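Local coordinates for protein aromatic amino acid beta-eliminating lyase/threonine aldolase (Exiguobacterium sibiricum, PDB 3LWS) that belongs to the beta-eliminating lyase family of pyridoxal phosphate-dependent proteins and carries the cofactor covalently attached in its larger, sheet-centred domain, at residues 78-83 / 111-116; 134-139 / 168-173. All blocks are in the same frame, centred on the assembly; numbering follows the deposited sequence.

Interaction 1: residues 78-83 / 111-116; sequences ALRIWS and HPIETI
An inverse gamma turn centred on Pro112 leads from helix 106-110 into strand 114-117, the outermost strand of its sheet within this chain, and its two flanking residues, His111 and Ile113, both rest on Arg80 of helix 71-86. The turn is closed by a weak bond from Ile113 N to His111 O (2.7 Å). One hydrogen bond crosses the contact: Arg80 NH1 donates to His111 ND1 at 2.9 Å, with an N-H...N angle of 148°. The donor lies close to the imidazole plane, whereas the guanidinium and ring planes are 87° apart, almost perpendicular. Arg80 also uses its aliphatic base. With CG anti to the backbone N (chi1 178°), CG comes 3.4 Å from His111 ND1, and Arg80 CB sits over one face of the imidazole, displaced toward the rim and 4.1 Å from the His111 ring centroid, a CH-pi contact. The arginine therefore meets the ring at two places, its face and the rim at ND1. Alongside this pair, Ile113 CD1 reaches the helix surface, 3.9 Å from Arg80 CA and 3.9 Å from Ser83 CB. The polar groups have further partners: Arg80 NE forms a salt bridge with Asp84, Ser83 OG bonds Asn88 O, and His111 NE2 bonds Tyr233 OH, so both imidazole nitrogens are engaged. Leu110 of the second subunit packs on His111. Helix 71-86 also meets helix 220-232, where Trp229 touches Arg80, and packs on the sheet through Leu79 on Val91; strand 114-117 pairs there with strand 90-93.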
# COMPACT_ATOMS: atom_id res chain seq x y z
N ALA A 78 10.86 10.71 4.12
CA ALA A 78 11.47 11.49 5.22
C ALA A 78 12.76 12.15 4.74
O ALA A 78 12.95 13.37 4.89
CB ALA A 78 11.76 10.62 6.44
N LEU A 79 13.64 11.32 4.18
CA LEU A 79 14.97 11.77 3.73
C LEU A 79 14.86 12.86 2.65
O LEU A 79 15.56 13.90 2.72
CB LEU A 79 15.83 10.60 3.23
CG LEU A 79 16.33 9.58 4.27
CD1 LEU A 79 17.34 8.64 3.69
CD2 LEU A 79 16.95 10.24 5.42
N ARG A 80 13.95 12.65 1.70
CA ARG A 80 13.68 13.65 0.66
C ARG A 80 13.20 14.98 1.24
O ARG A 80 13.65 16.05 0.80
CB ARG A 80 12.68 13.11 -0.36
CG ARG A 80 12.25 14.10 -1.49
CD ARG A 80 13.45 14.70 -2.23
NE ARG A 80 13.02 15.74 -3.14
CZ ARG A 80 12.68 15.53 -4.41
NH1 ARG A 80 12.69 14.32 -4.94
NH2 ARG A 80 12.29 16.56 -5.16
N ILE A 81 12.30 14.93 2.22
CA ILE A 81 11.80 16.16 2.83
C ILE A 81 12.97 16.91 3.46
O ILE A 81 13.18 18.06 3.15
CB ILE A 81 10.68 15.93 3.82
CG1 ILE A 81 9.47 15.37 3.06
CG2 ILE A 81 10.27 17.27 4.53
CD1 ILE A 81 8.53 14.53 3.94
N TRP A 82 13.75 16.24 4.29
CA TRP A 82 14.91 16.87 4.90
C TRP A 82 15.95 17.32 3.87
O TRP A 82 16.50 18.39 4.01
CB TRP A 82 15.59 16.00 5.96
CG TRP A 82 14.70 15.62 7.14
CD1 TRP A 82 14.54 14.35 7.64
CD2 TRP A 82 13.89 16.48 7.98
NE1 TRP A 82 13.69 14.37 8.71
CE2 TRP A 82 13.30 15.66 8.96
CE3 TRP A 82 13.64 17.86 8.01
CZ2 TRP A 82 12.41 16.17 9.93
CZ3 TRP A 82 12.78 18.36 8.98
CH2 TRP A 82 12.17 17.51 9.92
N SER A 83 16.20 16.54 2.84
CA SER A 83 17.11 16.95 1.78
C SER A 83 16.61 18.27 1.17
O SER A 83 17.39 19.22 1.04
CB SER A 83 17.20 15.88 0.70
OG SER A 83 17.91 16.33 -0.42
N HIS A 111 14.86 9.75 -6.19
CA HIS A 111 15.24 11.09 -5.78
C HIS A 111 16.71 11.34 -6.12
O HIS A 111 17.52 10.40 -6.13
CB HIS A 111 15.02 11.26 -4.27
CG HIS A 111 13.68 10.81 -3.82
ND1 HIS A 111 12.58 11.65 -3.82
CD2 HIS A 111 13.24 9.60 -3.42
CE1 HIS A 111 11.52 10.98 -3.42
NE2 HIS A 111 11.89 9.73 -3.18
N PRO A 112 17.08 12.61 -6.42
CA PRO A 112 18.47 12.89 -6.75
C PRO A 112 19.26 12.96 -5.44
O PRO A 112 19.69 14.02 -5.03
CB PRO A 112 18.39 14.24 -7.49
CG PRO A 112 17.21 14.90 -6.94
CD PRO A 112 16.22 13.79 -6.63
N ILE A 113 19.40 11.82 -4.77
CA ILE A 113 20.01 11.77 -3.46
C ILE A 113 21.17 10.75 -3.41
O ILE A 113 21.10 9.63 -3.98
CB ILE A 113 18.97 11.55 -2.34
CG1 ILE A 113 18.01 12.75 -2.24
CG2 ILE A 113 19.68 11.34 -1.00
CD1 ILE A 113 16.87 12.58 -1.29
N GLU A 114 22.26 11.18 -2.77
CA GLU A 114 23.46 10.35 -2.65
C GLU A 114 23.64 9.99 -1.19
O GLU A 114 23.18 10.71 -0.33
CB GLU A 114 24.69 11.10 -3.19
CG GLU A 114 24.57 11.36 -4.69
CD GLU A 114 25.77 12.07 -5.32
OE1 GLU A 114 26.60 12.70 -4.59
OE2 GLU A 114 25.89 11.99 -6.57
N THR A 115 24.30 8.87 -0.95
CA THR A 115 24.44 8.35 0.39
C THR A 115 25.92 8.13 0.75
O THR A 115 26.68 7.62 -0.08
CB THR A 115 23.59 7.06 0.55
OG1 THR A 115 24.15 6.00 -0.22
CG2 THR A 115 22.17 7.27 0.03
N ILE A 116 26.32 8.58 1.92
CA ILE A 116 27.63 8.26 2.49
C ILE A 116 27.40 7.15 3.47
O ILE A 116 26.55 7.31 4.37
CB ILE A 116 28.24 9.45 3.26
CG1 ILE A 116 28.58 10.60 2.31
CG2 ILE A 116 29.48 9.00 4.09
CD1 ILE A 116 28.91 11.90 3.01

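Interaction 2: residues 134-139 / 168-173; sequences PDIACL and RGIRLH
Arg171 O is gripped from two neighbouring positions of strand 138-142: Leu139 N donates to it at 2.9 Å, lying nearly on the extension of the C=O bond (C=O...N 177°) though the bond is bent at the hydrogen, and Cys138 CA makes a CA-H...O contact with the same Arg171 O at 3.3 Å. The two strands belong to a beta-alpha-beta unit connected by helix 155-167. The ladder continues on both sides of that oxygen. Arg171 N donates to Ala137 O at 3.0 Å, so Arg171 bonds the residues on either side of Cys138, as parallel pairing requires; His173 N donates to Leu139 O at 2.9 Å in a nearly linear bond (174° at the hydrogen). Cys138 thereby pairs with Arg171 and Leu139 with Leu172, and the side chains of the two pairs lie on different faces of the sheet. The Leu139 and Leu172 side chains run side by side in the same direction, Leu139 CD2 meeting Leu172 CD1 at 3.7 Å, on the face where Cys165 of helix 155-167 packs. Cys138 and Arg171 face helix 71-86, and the guanidinium of Arg171 forms a salt bridge with Glu85. Before the strands proper, Ile136 holds CG1 between its backbone N and carbonyl carbon (chi1 62°), bringing that atom against Ile170 CG1. Farther out, Asp135 OD1 and Arg168 NH2 make a long salt bridge of 3.6 Å; Arg168 NH1 is bonded to Leu133 O, and Ile170 CD1 lies over the centre of the Arg168 guanidinium. Gly169, with positive phi, ends helix 155-167 in a Schellman motif. A water donates to Gly169 O at 2.6 Å and to Ile136 O at 3.1 Å, bridging the two segments.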
# COMPACT_ATOMS: atom_id res chain seq x y z
N PRO A 134 30.87 15.45 6.59
CA PRO A 134 30.73 16.78 6.03
C PRO A 134 29.27 17.25 6.14
O PRO A 134 28.43 16.55 6.75
CB PRO A 134 31.12 16.58 4.58
CG PRO A 134 30.58 15.24 4.25
CD PRO A 134 30.86 14.43 5.51
N ASP A 135 29.00 18.44 5.61
CA ASP A 135 27.65 19.02 5.58
C ASP A 135 26.75 18.08 4.79
O ASP A 135 26.98 17.83 3.59
CB ASP A 135 27.64 20.43 4.95
CG ASP A 135 28.03 21.56 5.93
OD1 ASP A 135 28.00 21.36 7.17
OD2 ASP A 135 28.32 22.68 5.46
N ILE A 136 25.78 17.50 5.47
CA ILE A 136 24.77 16.61 4.85
C ILE A 136 23.38 17.05 5.30
O ILE A 136 23.26 17.79 6.26
CB ILE A 136 25.03 15.11 5.23
CG1 ILE A 136 24.93 14.89 6.73
CG2 ILE A 136 26.40 14.68 4.74
CD1 ILE A 136 24.90 13.43 7.17
N ALA A 137 22.34 16.60 4.60
CA ALA A 137 20.93 16.86 4.98
C ALA A 137 20.49 16.07 6.22
O ALA A 137 19.87 16.62 7.13
CB ALA A 137 19.99 16.53 3.82
N CYS A 138 20.78 14.76 6.22
CA CYS A 138 20.22 13.86 7.23
C CYS A 138 21.14 12.71 7.61
O CYS A 138 21.72 12.10 6.71
CB CYS A 138 18.95 13.26 6.68
SG CYS A 138 18.03 12.33 7.92
N LEU A 139 21.30 12.46 8.91
CA LEU A 139 21.87 11.21 9.42
C LEU A 139 20.67 10.32 9.85
O LEU A 139 19.78 10.80 10.57
CB LEU A 139 22.78 11.45 10.61
CG LEU A 139 23.35 10.26 11.40
CD1 LEU A 139 24.20 9.36 10.52
CD2 LEU A 139 24.14 10.76 12.57
N ARG A 168 24.89 21.22 14.54
CA ARG A 168 25.42 21.31 13.18
C ARG A 168 24.41 21.46 12.04
O ARG A 168 24.80 21.51 10.86
CB ARG A 168 26.28 20.08 12.89
CG ARG A 168 27.72 20.34 13.09
CD ARG A 168 28.51 19.21 12.54
NE ARG A 168 28.58 19.24 11.08
CZ ARG A 168 29.12 18.28 10.33
NH1 ARG A 168 29.65 17.18 10.87
NH2 ARG A 168 29.13 18.43 9.02
N GLY A 169 23.13 21.49 12.36
CA GLY A 169 22.08 21.63 11.34
C GLY A 169 21.74 20.41 10.53
O GLY A 169 21.08 20.52 9.53
N ILE A 170 22.19 19.23 10.97
CA ILE A 170 21.90 17.95 10.33
C ILE A 170 20.61 17.38 10.92
O ILE A 170 20.50 17.25 12.12
CB ILE A 170 23.07 16.94 10.59
CG1 ILE A 170 24.34 17.43 9.87
CG2 ILE A 170 22.66 15.53 10.19
CD1 ILE A 170 25.60 17.00 10.46
N ARG A 171 19.66 16.98 10.10
CA ARG A 171 18.42 16.38 10.60
C ARG A 171 18.70 14.95 11.03
O ARG A 171 19.48 14.25 10.38
CB ARG A 171 17.32 16.42 9.53
CG ARG A 171 16.91 17.85 9.13
CD ARG A 171 16.13 18.61 10.22
NE ARG A 171 15.83 19.96 9.73
CZ ARG A 171 16.68 21.00 9.71
NH1 ARG A 171 17.92 20.93 10.21
NH2 ARG A 171 16.28 22.13 9.16
N LEU A 172 18.12 14.51 12.14
CA LEU A 172 18.35 13.16 12.65
C LEU A 172 17.08 12.34 12.53
O LEU A 172 16.03 12.65 13.14
CB LEU A 172 18.89 13.19 14.06
CG LEU A 172 19.56 11.94 14.58
CD1 LEU A 172 20.75 11.58 13.76
CD2 LEU A 172 19.95 12.19 16.05
N HIS A 173 17.17 11.29 11.73
CA HIS A 173 16.03 10.43 11.48
C HIS A 173 16.20 9.07 12.13
O HIS A 173 17.28 8.47 12.03
CB HIS A 173 15.78 10.25 9.99
CG HIS A 173 14.68 9.28 9.70
ND1 HIS A 173 13.34 9.62 9.81
CD2 HIS A 173 14.71 7.96 9.41
CE1 HIS A 173 12.60 8.56 9.54
NE2 HIS A 173 13.41 7.53 9.30
O HOH W 1 21.77 20.43 7.00

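Both contacts are largely buried and serve the same mixed sheet, but in different ways. Interaction 2 lies within it, joining adjacent strands through regular backbone bonds, with the long Asp135-Arg168 salt bridge and the bridging water at its outer end. Interaction 1 sets a covering helix against the approach to the outermost strand of the sheet within this chain; it relies on side chains, an arginine-histidine bond and isoleucine packing, and buries about half as much surface. Helix 71-86 connects them: Leu79 CD2 lies 3.4 Å from Cys138 SG, and Trp82 CE3 lies 3.4 Å from Arg171 CD. One side of the helix thus faces the central strands while another receives the 111-116 segment.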